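Local coordinates for protein 2,5-dihydroxypyridine 5,6-dioxygenase (Pseudomonas putida KT2440, PDB 7CUP) that catalyses the iron(II)-dependent, dioxygen-consuming ring cleavage of 2,5-dihydroxypyridine between carbons 5 and 6, yielding N-formylmaleamate in nicotinate degradation, at residues D137-V142 / A181-R186; V175-Y180 / G185-W190; D250-K253 / E259-G262. All blocks are in the same frame, centred on the assembly; numbering follows the deposited sequence.

Interaction 1: residues D137-V142 / A181-R186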
loop_
_atom_site.group_PDB
_atom_site.type_symbol
_atom_site.label_atom_id
_atom_site.label_comp_id
_atom_site.label_asym_id
_atom_site.label_seq_id
_atom_site.Cartn_x
_atom_site.Cartn_y
_atom_site.Cartn_z
ATOM N N ASP A 137 -27.142 18.151 23.359
ATOM C CA ASP A 137 -28.593 18.396 23.162
ATOM C C ASP A 137 -29.269 17.099 22.708
ATOM O O ASP A 137 -30.395 16.818 23.193
ATOM C CB ASP A 137 -28.815 19.590 22.237
ATOM C CG ASP A 137 -30.037 20.392 22.656
ATOM O OD1 ASP A 137 -31.080 20.244 21.972
ATOM O OD2 ASP A 137 -29.951 21.106 23.698
ATOM N N ASP A 138 -28.617 16.292 21.858
ATOM C CA ASP A 138 -29.208 14.993 21.461
ATOM C C ASP A 138 -29.425 14.162 22.732
ATOM O O ASP A 138 -30.468 13.527 22.851
ATOM C CB ASP A 138 -28.363 14.247 20.415
ATOM C CG ASP A 138 -28.491 14.798 18.995
ATOM O OD1 ASP A 138 -29.347 15.690 18.771
ATOM O OD2 ASP A 138 -27.712 14.356 18.113
ATOM N N LYS A 139 -28.426 14.079 23.597
ATOM C CA LYS A 139 -28.485 13.276 24.848
ATOM C C LYS A 139 -29.659 13.764 25.707
ATOM O O LYS A 139 -30.434 12.909 26.207
ATOM C CB LYS A 139 -27.192 13.410 25.647
ATOM C CG LYS A 139 -27.134 12.487 26.848
ATOM C CD LYS A 139 -26.119 12.903 27.865
ATOM C CE LYS A 139 -26.124 11.992 29.064
ATOM N NZ LYS A 139 -24.907 12.235 29.873
ATOM N N ARG A 140 -29.763 15.080 25.870
ATOM C CA ARG A 140 -30.844 15.702 26.677
ATOM C C ARG A 140 -32.200 15.193 26.159
ATOM O O ARG A 140 -33.002 14.672 26.979
ATOM C CB ARG A 140 -30.726 17.233 26.661
ATOM C CG ARG A 140 -31.738 17.932 27.563
ATOM C CD ARG A 140 -31.821 19.434 27.386
ATOM N NE ARG A 140 -32.087 19.877 26.014
ATOM C CZ ARG A 140 -33.260 19.791 25.385
ATOM N NH1 ARG A 140 -34.318 19.253 25.967
ATOM N NH2 ARG A 140 -33.367 20.216 24.144
ATOM N N ARG A 141 -32.447 15.305 24.851
ATOM C CA ARG A 141 -33.760 14.970 24.241
ATOM C C ARG A 141 -34.040 13.476 24.442
ATOM O O ARG A 141 -35.182 13.108 24.782
ATOM C CB ARG A 141 -33.797 15.397 22.770
ATOM C CG ARG A 141 -33.739 16.906 22.574
ATOM C CD ARG A 141 -33.969 17.398 21.146
ATOM N NE ARG A 141 -32.983 16.807 20.242
ATOM C CZ ARG A 141 -33.190 15.707 19.513
ATOM N NH1 ARG A 141 -34.358 15.094 19.534
ATOM N NH2 ARG A 141 -32.223 15.206 18.763
ATOM N N VAL A 142 -33.031 12.629 24.272
ATOM C CA VAL A 142 -33.193 11.145 24.360
ATOM C C VAL A 142 -33.491 10.721 25.810
ATOM O O VAL A 142 -34.292 9.761 25.998
ATOM C CB VAL A 142 -31.953 10.426 23.800
ATOM C CG1 VAL A 142 -31.942 8.939 24.138
ATOM C CG2 VAL A 142 -31.825 10.667 22.301
ATOM N N ALA A 181 -20.076 7.748 24.685
ATOM C CA ALA A 181 -19.877 6.839 25.829
ATOM C C ALA A 181 -19.234 7.576 27.009
ATOM O O ALA A 181 -18.035 7.325 27.274
ATOM C CB ALA A 181 -19.039 5.673 25.404
ATOM N N ASP A 182 -20.037 8.391 27.707
ATOM C CA ASP A 182 -19.625 9.341 28.774
ATOM C C ASP A 182 -19.689 8.660 30.146
ATOM O O ASP A 182 -18.926 9.019 31.013
ATOM C CB ASP A 182 -20.431 10.651 28.736
ATOM C CG ASP A 182 -21.936 10.479 28.797
ATOM O OD1 ASP A 182 -22.434 9.434 28.333
ATOM O OD2 ASP A 182 -22.594 11.414 29.279
ATOM N N GLU A 183 -20.514 7.659 30.340
ATOM C CA GLU A 183 -20.672 7.077 31.682
ATOM C C GLU A 183 -19.980 5.732 31.762
ATOM O O GLU A 183 -19.905 4.994 30.790
ATOM C CB GLU A 183 -22.157 6.996 31.988
ATOM C CG GLU A 183 -22.707 8.361 32.321
ATOM C CD GLU A 183 -24.186 8.294 32.571
ATOM O OE1 GLU A 183 -24.884 9.249 32.165
ATOM O OE2 GLU A 183 -24.627 7.248 33.122
ATOM N N PRO A 184 -19.527 5.343 32.966
ATOM C CA PRO A 184 -18.813 4.083 33.122
ATOM C C PRO A 184 -19.767 2.925 32.777
ATOM O O PRO A 184 -20.956 3.026 33.041
ATOM C CB PRO A 184 -18.329 4.082 34.590
ATOM C CG PRO A 184 -18.716 5.453 35.164
ATOM C CD PRO A 184 -19.749 6.058 34.239
ATOM N N GLY A 185 -19.252 1.878 32.123
ATOM C CA GLY A 185 -20.040 0.713 31.727
ATOM C C GLY A 185 -21.015 1.047 30.605
ATOM O O GLY A 185 -21.826 0.180 30.288
ATOM N N ARG A 186 -20.933 2.220 29.980
ATOM C CA ARG A 186 -21.929 2.603 28.939
ATOM C C ARG A 186 -21.448 2.139 27.562
ATOM O O ARG A 186 -20.257 2.326 27.236
ATOM C CB ARG A 186 -22.194 4.103 28.860
ATOM C CG ARG A 186 -23.279 4.459 27.854
ATOM C CD ARG A 186 -23.578 5.958 27.665
ATOM N NE ARG A 186 -24.606 6.115 26.652
ATOM C CZ ARG A 186 -25.879 5.756 26.820
ATOM N NH1 ARG A 186 -26.288 5.281 27.985
ATOM N NH2 ARG A 186 -26.744 5.892 25.828
#

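Interaction 2: residues V175-Y180 / G185-W190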
loop_
_atom_site.group_PDB
_atom_site.type_symbol
_atom_site.label_atom_id
_atom_site.label_comp_id
_atom_site.label_asym_id
_atom_site.label_seq_id
_atom_site.Cartn_x
_atom_site.Cartn_y
_atom_site.Cartn_z
ATOM N N VAL A 175 -33.423 1.221 26.857
ATOM C CA VAL A 175 -32.021 1.463 26.417
ATOM C C VAL A 175 -32.031 2.683 25.508
ATOM O O VAL A 175 -32.940 2.792 24.672
ATOM C CB VAL A 175 -31.420 0.220 25.747
ATOM C CG1 VAL A 175 -30.052 0.501 25.140
ATOM C CG2 VAL A 175 -31.326 -0.925 26.738
ATOM N N THR A 176 -31.078 3.586 25.720
ATOM C CA THR A 176 -30.852 4.786 24.878
ATOM C C THR A 176 -29.550 4.656 24.074
ATOM O O THR A 176 -28.601 4.007 24.552
ATOM C CB THR A 176 -30.823 6.047 25.742
ATOM O OG1 THR A 176 -29.660 6.011 26.571
ATOM C CG2 THR A 176 -32.074 6.160 26.586
ATOM N N GLU A 177 -29.532 5.255 22.882
ATOM C CA GLU A 177 -28.307 5.529 22.099
ATOM C C GLU A 177 -28.359 7.004 21.724
ATOM O O GLU A 177 -29.298 7.330 20.998
ATOM C CB GLU A 177 -28.240 4.614 20.869
ATOM C CG GLU A 177 -28.408 3.148 21.157
ATOM C CD GLU A 177 -28.126 2.230 19.984
ATOM O OE1 GLU A 177 -27.547 2.705 19.006
ATOM O OE2 GLU A 177 -28.466 1.030 20.057
ATOM N N TYR A 178 -27.444 7.857 22.230
ATOM C CA TYR A 178 -27.347 9.321 21.936
ATOM C C TYR A 178 -25.962 9.697 21.379
ATOM O O TYR A 178 -25.693 10.908 21.177
ATOM C CB TYR A 178 -27.671 10.194 23.168
ATOM C CG TYR A 178 -26.962 9.839 24.464
ATOM C CD1 TYR A 178 -25.636 10.198 24.684
ATOM C CD2 TYR A 178 -27.621 9.196 25.505
ATOM C CE1 TYR A 178 -24.971 9.887 25.859
ATOM C CE2 TYR A 178 -26.968 8.883 26.694
ATOM C CZ TYR A 178 -25.638 9.228 26.882
ATOM O OH TYR A 178 -24.973 8.960 28.059
ATOM N N GLY A 179 -25.097 8.715 21.098
ATOM C CA GLY A 179 -23.941 8.919 20.202
ATOM C C GLY A 179 -22.593 8.990 20.898
ATOM O O GLY A 179 -21.580 9.186 20.199
ATOM N N TYR A 180 -22.522 8.872 22.226
ATOM C CA TYR A 180 -21.217 8.988 22.928
ATOM C C TYR A 180 -21.259 8.168 24.212
ATOM O O TYR A 180 -22.377 7.845 24.687
ATOM C CB TYR A 180 -20.786 10.459 23.019
ATOM C CG TYR A 180 -21.646 11.428 23.793
ATOM C CD1 TYR A 180 -22.626 12.191 23.175
ATOM C CD2 TYR A 180 -21.425 11.660 25.152
ATOM C CE1 TYR A 180 -23.389 13.107 23.887
ATOM C CE2 TYR A 180 -22.171 12.589 25.870
ATOM C CZ TYR A 180 -23.158 13.321 25.239
ATOM O OH TYR A 180 -23.877 14.236 25.961
ATOM N N GLY A 185 -19.252 1.878 32.123
ATOM C CA GLY A 185 -20.040 0.713 31.727
ATOM C C GLY A 185 -21.015 1.047 30.605
ATOM O O GLY A 185 -21.826 0.180 30.288
ATOM N N ARG A 186 -20.933 2.220 29.980
ATOM C CA ARG A 186 -21.929 2.603 28.939
ATOM C C ARG A 186 -21.448 2.139 27.562
ATOM O O ARG A 186 -20.257 2.326 27.236
ATOM C CB ARG A 186 -22.194 4.103 28.860
ATOM C CG ARG A 186 -23.279 4.459 27.854
ATOM C CD ARG A 186 -23.578 5.958 27.665
ATOM N NE ARG A 186 -24.606 6.115 26.652
ATOM C CZ ARG A 186 -25.879 5.756 26.820
ATOM N NH1 ARG A 186 -26.288 5.281 27.985
ATOM N NH2 ARG A 186 -26.744 5.892 25.828
ATOM N N TRP A 187 -22.375 1.587 26.781
ATOM C CA TRP A 187 -22.192 1.305 25.338
ATOM C C TRP A 187 -23.029 2.340 24.586
ATOM O O TRP A 187 -24.187 2.623 25.003
ATOM C CB TRP A 187 -22.568 -0.144 24.968
ATOM C CG TRP A 187 -22.333 -0.451 23.523
ATOM C CD1 TRP A 187 -21.246 -1.053 22.960
ATOM C CD2 TRP A 187 -23.233 -0.175 22.433
ATOM N NE1 TRP A 187 -21.406 -1.159 21.600
ATOM C CE2 TRP A 187 -22.613 -0.631 21.250
ATOM C CE3 TRP A 187 -24.523 0.358 22.354
ATOM C CZ2 TRP A 187 -23.228 -0.544 20.003
ATOM C CZ3 TRP A 187 -25.115 0.474 21.115
ATOM C CH2 TRP A 187 -24.477 0.026 19.955
ATOM N N ASP A 188 -22.459 2.937 23.552
ATOM C CA ASP A 188 -23.228 3.803 22.621
ATOM C C ASP A 188 -22.572 3.760 21.242
ATOM O O ASP A 188 -21.520 3.102 21.087
ATOM C CB ASP A 188 -23.385 5.215 23.177
ATOM C CG ASP A 188 -24.674 5.918 22.768
ATOM O OD1 ASP A 188 -25.114 5.735 21.600
ATOM O OD2 ASP A 188 -25.223 6.697 23.617
ATOM N N HIS A 189 -23.245 4.354 20.261
ATOM C CA HIS A 189 -22.911 4.207 18.827
ATOM C C HIS A 189 -22.920 5.594 18.224
ATOM O O HIS A 189 -23.975 6.228 18.268
ATOM C CB HIS A 189 -23.967 3.325 18.167
ATOM C CG HIS A 189 -23.689 2.981 16.743
ATOM N ND1 HIS A 189 -24.588 2.251 15.991
ATOM C CD2 HIS A 189 -22.667 3.295 15.920
ATOM C CE1 HIS A 189 -24.085 2.086 14.783
ATOM N NE2 HIS A 189 -22.929 2.715 14.715
ATOM N N TRP A 190 -21.771 6.070 17.770
ATOM C CA TRP A 190 -21.713 7.255 16.903
ATOM C C TRP A 190 -21.862 6.802 15.451
ATOM O O TRP A 190 -20.965 6.109 14.970
ATOM C CB TRP A 190 -20.393 7.940 17.172
ATOM C CG TRP A 190 -20.090 9.051 16.226
ATOM C CD1 TRP A 190 -20.934 9.772 15.425
ATOM C CD2 TRP A 190 -18.785 9.551 16.001
ATOM N NE1 TRP A 190 -20.217 10.709 14.732
ATOM C CE2 TRP A 190 -18.900 10.587 15.060
ATOM C CE3 TRP A 190 -17.533 9.179 16.488
ATOM C CZ2 TRP A 190 -17.791 11.309 14.628
ATOM C CZ3 TRP A 190 -16.440 9.893 16.060
ATOM C CH2 TRP A 190 -16.576 10.949 15.161
HETATM O O HOH W 1 -28.817 3.037 27.582
HETATM O O HOH W 2 -26.785 2.206 24.935
HETATM O O HOH W 3 -26.790 1.044 17.006
#

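Interaction 3: residues D250-K253 / E259-G262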
loop_
_atom_site.group_PDB
_atom_site.type_symbol
_atom_site.label_atom_id
_atom_site.label_comp_id
_atom_site.label_asym_id
_atom_site.label_seq_id
_atom_site.Cartn_x
_atom_site.Cartn_y
_atom_site.Cartn_z
ATOM N N ASP A 250 -38.827 -16.390 2.808
ATOM C CA ASP A 250 -37.744 -17.298 2.374
ATOM C C ASP A 250 -36.471 -17.001 3.176
ATOM O O ASP A 250 -35.711 -17.947 3.496
ATOM C CB ASP A 250 -37.533 -17.160 0.871
ATOM C CG ASP A 250 -36.733 -18.267 0.222
ATOM O OD1 ASP A 250 -37.342 -19.198 -0.319
ATOM O OD2 ASP A 250 -35.510 -18.177 0.248
ATOM N N TYR A 251 -36.199 -15.731 3.462
ATOM C CA TYR A 251 -34.977 -15.344 4.201
ATOM C C TYR A 251 -35.060 -15.921 5.607
ATOM O O TYR A 251 -34.134 -16.595 6.057
ATOM C CB TYR A 251 -34.827 -13.828 4.260
ATOM C CG TYR A 251 -33.593 -13.382 5.000
ATOM C CD1 TYR A 251 -32.340 -13.475 4.408
ATOM C CD2 TYR A 251 -33.668 -12.888 6.292
ATOM C CE1 TYR A 251 -31.202 -13.045 5.077
ATOM C CE2 TYR A 251 -32.544 -12.447 6.974
ATOM C CZ TYR A 251 -31.308 -12.527 6.360
ATOM O OH TYR A 251 -30.183 -12.143 7.024
ATOM N N MET A 252 -36.160 -15.624 6.291
ATOM C CA MET A 252 -36.398 -16.061 7.685
ATOM C C MET A 252 -36.403 -17.595 7.784
ATOM O O MET A 252 -35.832 -18.100 8.768
ATOM C CB MET A 252 -37.692 -15.453 8.210
ATOM C CG MET A 252 -37.605 -13.955 8.269
ATOM S SD MET A 252 -38.903 -13.111 9.141
ATOM C CE MET A 252 -38.377 -13.383 10.834
ATOM N N LYS A 253 -36.944 -18.339 6.816
ATOM C CA LYS A 253 -37.017 -19.817 6.962
ATOM C C LYS A 253 -35.621 -20.419 6.731
ATOM O O LYS A 253 -35.374 -21.529 7.209
ATOM C CB LYS A 253 -38.111 -20.441 6.083
ATOM C CG LYS A 253 -37.893 -20.412 4.578
ATOM C CD LYS A 253 -36.829 -21.385 4.029
ATOM C CE LYS A 253 -36.307 -20.999 2.649
ATOM N NZ LYS A 253 -34.829 -20.870 2.594
ATOM N N GLU A 259 -37.248 -19.319 16.593
ATOM C CA GLU A 259 -36.908 -18.109 17.399
ATOM C C GLU A 259 -36.855 -16.858 16.514
ATOM O O GLU A 259 -37.139 -15.772 17.037
ATOM C CB GLU A 259 -35.573 -18.303 18.098
ATOM C CG GLU A 259 -35.631 -19.313 19.223
ATOM C CD GLU A 259 -34.380 -19.293 20.087
ATOM O OE1 GLU A 259 -34.430 -19.859 21.203
ATOM O OE2 GLU A 259 -33.361 -18.686 19.654
ATOM N N VAL A 260 -36.566 -17.001 15.211
ATOM C CA VAL A 260 -36.353 -15.845 14.271
ATOM C C VAL A 260 -37.600 -14.939 14.299
ATOM O O VAL A 260 -37.438 -13.708 14.151
ATOM C CB VAL A 260 -35.984 -16.289 12.837
ATOM C CG1 VAL A 260 -34.837 -17.278 12.833
ATOM C CG2 VAL A 260 -37.132 -16.887 12.048
ATOM N N TYR A 261 -38.797 -15.502 14.546
ATOM C CA TYR A 261 -40.098 -14.785 14.426
ATOM C C TYR A 261 -40.416 -13.991 15.697
ATOM O O TYR A 261 -41.438 -13.290 15.739
ATOM C CB TYR A 261 -41.218 -15.760 14.040
ATOM C CG TYR A 261 -40.935 -16.483 12.755
ATOM C CD1 TYR A 261 -40.950 -15.798 11.549
ATOM C CD2 TYR A 261 -40.573 -17.821 12.747
ATOM C CE1 TYR A 261 -40.650 -16.438 10.362
ATOM C CE2 TYR A 261 -40.242 -18.477 11.570
ATOM C CZ TYR A 261 -40.282 -17.779 10.373
ATOM O OH TYR A 261 -39.945 -18.399 9.202
ATOM N N GLY A 262 -39.563 -14.047 16.709
ATOM C CA GLY A 262 -39.837 -13.326 17.964
ATOM C C GLY A 262 -39.622 -11.824 17.823
ATOM O O GLY A 262 -38.582 -11.421 17.287
#

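Interaction 1: residues D137-V142 / A181-R186
A salt-bridge network of Lys139, Asp182 and Glu183 ties helix 136-151 to the loop that links strand 175-177 to strand 187-189. The two backbones stay well apart, 10.5 Å between the CA atoms of Lys139 and Asp182, and the space is spanned almost entirely by the lysine. Its CG lies anti to the backbone N (chi1 -173°) and the chain is extended beyond it, so that the ammonium group is carried to the loop while its methylenes run past Tyr178 and Tyr180. There NZ donates to Asp182 OD2 at 2.5 Å, where the oxygen offers its syn lone pair, on the side of the other oxygen. The aspartate comes from the opposite direction to meet it. Glu183 OE1 stands 3.8 Å from Lys139 NZ, a long salt bridge that adds a second, looser carboxylate. Asp182 has further partners: OD2 also pairs with Arg20, and OD1 is hydrogen-bonded to the hydroxyl of Tyr178, which helps to fix the rotation of the carboxylate. A methionine in place of Lys139 would probably leave Asp182 OD2 with Arg20 as its remaining charged mate and deprive the Glu183 carboxylate of its cation on the helix.

Beyond Glu183 the loop folds into a type II beta turn, closed by Arg186 N to Glu183 O at 3.1 Å, with Gly185 at its third position, where the positive phi of 70° favours glycine. On the helix, the other oxygen of Asp138, OD2, pairs with Arg273, while Arg141 NH2 donates to Asp138 OD1 at 2.9 Å, the oxygen lying near the guanidinium plane but being met from above its own carboxylate plane.

Interaction 2: residues V175-Y180 / G185-W190
Asp188 OD2 is gripped by three donors: Tyr178 N at 2.9 Å, arriving at the syn lone pair, and two nitrogens of Arg186, NH2 at 2.8 Å from OD2 and NE at a longer reach. The arginine takes this one oxygen side-on, and OD2 lies close to the guanidinium plane. The other oxygen, Asp188 OD1, receives Gly179 N at 3.0 Å from above the carboxylate plane and, on its anti lone pair, His189 N. The buried carboxylate thus collects three backbone N-H groups and the guanidinium of Arg186, which would be expected to favour its ionised form.

Arg186 is clamped in turn. Its extended chain carries the guanidinium to the Tyr178 ring, and the turn at chi4 (69°) sets it nearly parallel to the ring (planes 6° apart), with Tyr178 CE2 over one face, 3.1 Å from Arg186 NH2. The same NH2 donates to Thr176 OG1 at 3.0 Å, tilted out of the guanidinium plane. Asp188 OD2 sits over the centre of the tyrosine ring, whose hydroxyl bonds to Asp182.

The Glu177 carboxylate meets the edge of the Trp187 indole, OE2 3.6 Å from CZ3, and a water joins Glu177 OE1 to His189 ND1. Gly179 CA makes a straight CA-H...O contact with His189 O. Strands 175-177 and 187-189 run 42° apart: the outermost strands of an antiparallel and a parallel sheet meet here through the Asp188 carboxylate, which takes backbone N-H groups just after strand 175-177, with the Glu177 side chain about 8 Å from the bound iron ion.

Interaction 3: residues D250-K253 / E259-G262
Met252 and Tyr261 carry this contact between the last turn of helix 243-253 and the 3-10 segment that follows. Earlier in that turn, Asp250 and Tyr251 pack against a second subunit, on its Thr277 and Leu281 respectively.

Met252 comes next and meets both Val260 and Tyr261. Its CG lies anti to the carbonyl carbon (chi1 -63°), and a bend at chi3 turns the methyl to the second segment. CE rests 3.5 Å from Val260 O and 3.6 Å from Tyr261 CD1, approaching the ring obliquely, and 3.9 Å from Val260 CG2. The sulfur takes part as well: Met252 SD is 5.0 Å from the centroid of the Tyr261 ring and 62° off its normal, a slanting Met-aromatic contact. Nearer the backbone, Met252 CB touches Tyr261 CE1 at 3.8 Å, while Met252 O packs against Val260 CG2. That valine methyl also lies over the centre of the Tyr261 ring, 3.5 Å above its plane, so the ring touches the valine over one face and the methionine obliquely.

Lys253 meets Tyr261 OH with its backbone N, at 3.8 Å, and with CB. Its bent chain leads the ammonium group back along the helix to Asp250, with a weak bond to the carbonyl O and a long salt bridge to OD2, and the residue packs on Gln275 of the second subunit.

The arrangement is a Met-aromatic contact between the C-terminal end of helix 243-253 and the 3-10 segment leading into strand 263-269, which bears the iron ligand His265.

Overall arrangement
Interactions 1 and 2 adjoin, their centres 6 Å apart, and share Gly185 and Arg186 in the loop between strands 175-177 and 187-189. Val142 of helix 136-151 packs on Thr176, so the helix with the lysine of interaction 1, the loop and the two edge strands form one continuous cluster beside the meeting of the parallel and antiparallel sheets. Interaction 3 comes later in the chain, between the end of helix 243-253 and the segment before strand 263-269; its centre is about 33 Å from that of interaction 1, across the centre of the chain, and about 28 Å from that of interaction 2. Interaction 1 lies away from the iron site, whereas the side chains of Glu177 in interaction 2 and Met252 in interaction 3 are about 8 and 12 Å from the iron ion.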